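Local coordinates for protein dihydropteroate synthase (Xanthomonas albilineans, PDB 6Q62) that probably catalyses the condensation of 4-aminobenzoate with 6-hydroxymethyl-7,8-dihydropterin diphosphate to give 7,8-dihydropteroate, a precursor of folates, at residues D101-E106 with N120-L125. Numbering follows the deposited sequence.
With 6GU (6-chloroguanine), chain E.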
loop_
_atom_site.group_PDB
_atom_site.type_symbol
_atom_site.label_atom_id
_atom_site.label_comp_id
_atom_site.label_asym_id
_atom_site.label_seq_id
_atom_site.Cartn_x
_atom_site.Cartn_y
_atom_site.Cartn_z
ATOM N N ASP A 101 -22.215 -10.153 10.210
ATOM C CA ASP A 101 -22.321 -8.705 10.379
ATOM C C ASP A 101 -23.812 -8.357 10.516
ATOM O O ASP A 101 -24.548 -8.259 9.516
ATOM C CB ASP A 101 -21.686 -8.042 9.152
ATOM C CG ASP A 101 -21.700 -6.546 9.064
ATOM O OD1 ASP A 101 -22.348 -5.910 9.900
ATOM O OD2 ASP A 101 -21.059 -6.008 8.143
ATOM N N THR A 102 -24.270 -8.258 11.768
ATOM C CA THR A 102 -25.680 -7.968 12.059
ATOM C C THR A 102 -25.780 -7.259 13.404
ATOM O O THR A 102 -24.894 -7.440 14.245
ATOM C CB THR A 102 -26.490 -9.268 12.083
ATOM O OG1 THR A 102 -27.892 -8.951 12.230
ATOM C CG2 THR A 102 -26.055 -10.245 13.207
ATOM N N PHE A 103 -26.856 -6.490 13.613
ATOM C CA PHE A 103 -27.116 -5.889 14.918
ATOM C C PHE A 103 -28.346 -6.552 15.555
ATOM O O PHE A 103 -28.735 -6.163 16.659
ATOM C CB PHE A 103 -27.324 -4.359 14.837
ATOM C CG PHE A 103 -28.371 -3.873 13.877
ATOM C CD1 PHE A 103 -29.714 -3.823 14.248
ATOM C CD2 PHE A 103 -28.014 -3.412 12.620
ATOM C CE1 PHE A 103 -30.692 -3.379 13.342
ATOM C CE2 PHE A 103 -28.991 -2.943 11.726
ATOM C CZ PHE A 103 -30.318 -2.931 12.097
ATOM N N LYS A 104 -28.960 -7.538 14.867
ATOM C CA LYS A 104 -30.201 -8.159 15.353
ATOM C C LYS A 104 -29.957 -9.436 16.109
ATOM O O LYS A 104 -29.391 -10.371 15.534
ATOM C CB LYS A 104 -31.164 -8.390 14.177
ATOM C CG LYS A 104 -31.544 -7.105 13.451
ATOM C CD LYS A 104 -32.581 -7.406 12.358
ATOM C CE LYS A 104 -32.969 -6.199 11.537
ATOM N NZ LYS A 104 -32.012 -6.005 10.426
ATOM N N PRO A 105 -30.413 -9.528 17.387
ATOM C CA PRO A 105 -30.171 -10.752 18.163
ATOM C C PRO A 105 -30.697 -12.014 17.541
ATOM O O PRO A 105 -30.068 -13.048 17.695
ATOM C CB PRO A 105 -30.833 -10.489 19.516
ATOM C CG PRO A 105 -31.676 -9.270 19.318
ATOM C CD PRO A 105 -31.080 -8.497 18.197
ATOM N N GLU A 106 -31.845 -11.952 16.839
ATOM C CA GLU A 106 -32.421 -13.147 16.211
ATOM C C GLU A 106 -31.476 -13.627 15.129
ATOM O O GLU A 106 -31.320 -14.831 14.957
ATOM C CB GLU A 106 -33.802 -12.822 15.564
ATOM C CG GLU A 106 -34.832 -12.194 16.493
ATOM C CD GLU A 106 -34.876 -10.676 16.618
ATOM O OE1 GLU A 106 -33.842 -10.001 16.396
ATOM O OE2 GLU A 106 -35.959 -10.161 16.969
ATOM N N ASN A 120 -20.223 -9.440 14.329
ATOM C CA ASN A 120 -19.671 -8.112 14.063
ATOM C C ASN A 120 -20.865 -7.179 14.147
ATOM O O ASN A 120 -21.707 -7.178 13.255
ATOM C CB ASN A 120 -18.969 -8.073 12.697
ATOM C CG ASN A 120 -18.666 -6.662 12.284
ATOM O OD1 ASN A 120 -18.521 -5.791 13.132
ATOM N ND2 ASN A 120 -18.582 -6.409 10.983
ATOM N N ASP A 121 -20.952 -6.424 15.232
ATOM C CA ASP A 121 -22.121 -5.583 15.467
ATOM C C ASP A 121 -21.871 -4.083 15.369
ATOM O O ASP A 121 -21.317 -3.489 16.289
ATOM C CB ASP A 121 -22.744 -5.939 16.822
ATOM C CG ASP A 121 -24.069 -5.247 17.108
ATOM O OD1 ASP A 121 -24.549 -4.485 16.241
ATOM O OD2 ASP A 121 -24.616 -5.462 18.187
ATOM N N VAL A 122 -22.386 -3.466 14.306
ATOM C CA VAL A 122 -22.279 -2.030 14.069
ATOM C C VAL A 122 -22.949 -1.210 15.181
ATOM O O VAL A 122 -22.603 -0.033 15.348
ATOM C CB VAL A 122 -22.765 -1.589 12.653
ATOM C CG1 VAL A 122 -21.897 -2.181 11.549
ATOM C CG2 VAL A 122 -24.249 -1.907 12.427
ATOM N N GLN A 123 -23.892 -1.818 15.929
ATOM C CA GLN A 123 -24.592 -1.154 17.034
ATOM C C GLN A 123 -23.975 -1.426 18.412
ATOM O O GLN A 123 -24.504 -0.948 19.421
ATOM C CB GLN A 123 -26.078 -1.529 17.009
ATOM C CG GLN A 123 -26.839 -0.736 15.959
ATOM C CD GLN A 123 -27.119 0.675 16.443
ATOM O OE1 GLN A 123 -26.598 1.657 15.908
ATOM N NE2 GLN A 123 -27.927 0.805 17.491
ATOM N N ALA A 124 -22.816 -2.154 18.462
ATOM C CA ALA A 124 -22.096 -2.455 19.706
ATOM C C ALA A 124 -23.037 -3.011 20.818
ATOM O O ALA A 124 -22.951 -2.603 21.982
ATOM C CB ALA A 124 -21.343 -1.233 20.193
ATOM N N LEU A 125 -23.917 -3.948 20.428
ATOM C CA LEU A 125 -24.865 -4.680 21.287
ATOM C C LEU A 125 -25.918 -3.796 21.940
ATOM O O LEU A 125 -26.479 -4.174 22.972
ATOM C CB LEU A 125 -24.138 -5.553 22.332
ATOM C CG LEU A 125 -23.104 -6.552 21.735
ATOM C CD1 LEU A 125 -22.378 -7.308 22.823
ATOM C CD2 LEU A 125 -23.726 -7.465 20.707
HETATM CL CL6 6GU E . -15.717 -0.186 9.377
HETATM N N1 6GU E . -16.375 -2.116 10.790
HETATM C C2 6GU E . -17.267 -3.144 11.095
HETATM N N2 6GU E . -16.998 -3.766 12.233
HETATM N N3 6GU E . -18.364 -3.512 10.341
HETATM C C4 6GU E . -18.557 -2.737 9.218
HETATM C C5 6GU E . -17.706 -1.658 8.857
HETATM C C6 6GU E . -16.662 -1.440 9.699
HETATM N N7 6GU E . -18.183 -1.072 7.687
HETATM C C8 6GU E . -19.318 -1.817 7.380
HETATM N N9 6GU E . -19.566 -2.819 8.267
HETATM O O HOH W 1 -23.668 -5.258 12.212
HETATM O O HOH W 2 -27.145 -4.675 18.540
#
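D101 and N120 pair as neighbours on parallel strands, and their side chains lie side by side, pointing the same way, beside the bound 6-chloroguanine. Both have CG anti to the backbone N (N120 chi1 168°), and the carboxylate and amide planes differ by 37°. The N120 amide grips the ligand twice: OD1 accepts from 6GU N2 at 2.7 Å, almost straight, and ND2 donates to 6GU N3 at 3.0 Å. ND2 also bonds to D61, which probably fixes which way the amide is flipped. D101 OD2 lies 3.5 Å from 6GU N9, while D101 OD1 accepts from a water at 2.7 Å. That water also donates to N120 O and accepts from V122 N, so it bridges the two segments beside the weak T102 N to N120 O bond, their one direct hydrogen bond.

Further out, D121 OD1 accepts from Q123 N, an Asx turn, and OD2 takes L125 N, both from above the carboxylate plane. D121 OD1 also sits 3.1 Å from F103 CB, which meets Q123 CB as well. With chi1 54° the far end of the F103 ring leads away, and its near side lies oblique to Q123 CG and V122 CG2. A second water ties F103 O to D121 OD2.

The contact joins the C-terminal ends of strands 98-101 and 118-121, linked by helix 105-114 in a beta-alpha-beta unit of the TIM barrel. Strands 59-63 and 141-144 flank the pair.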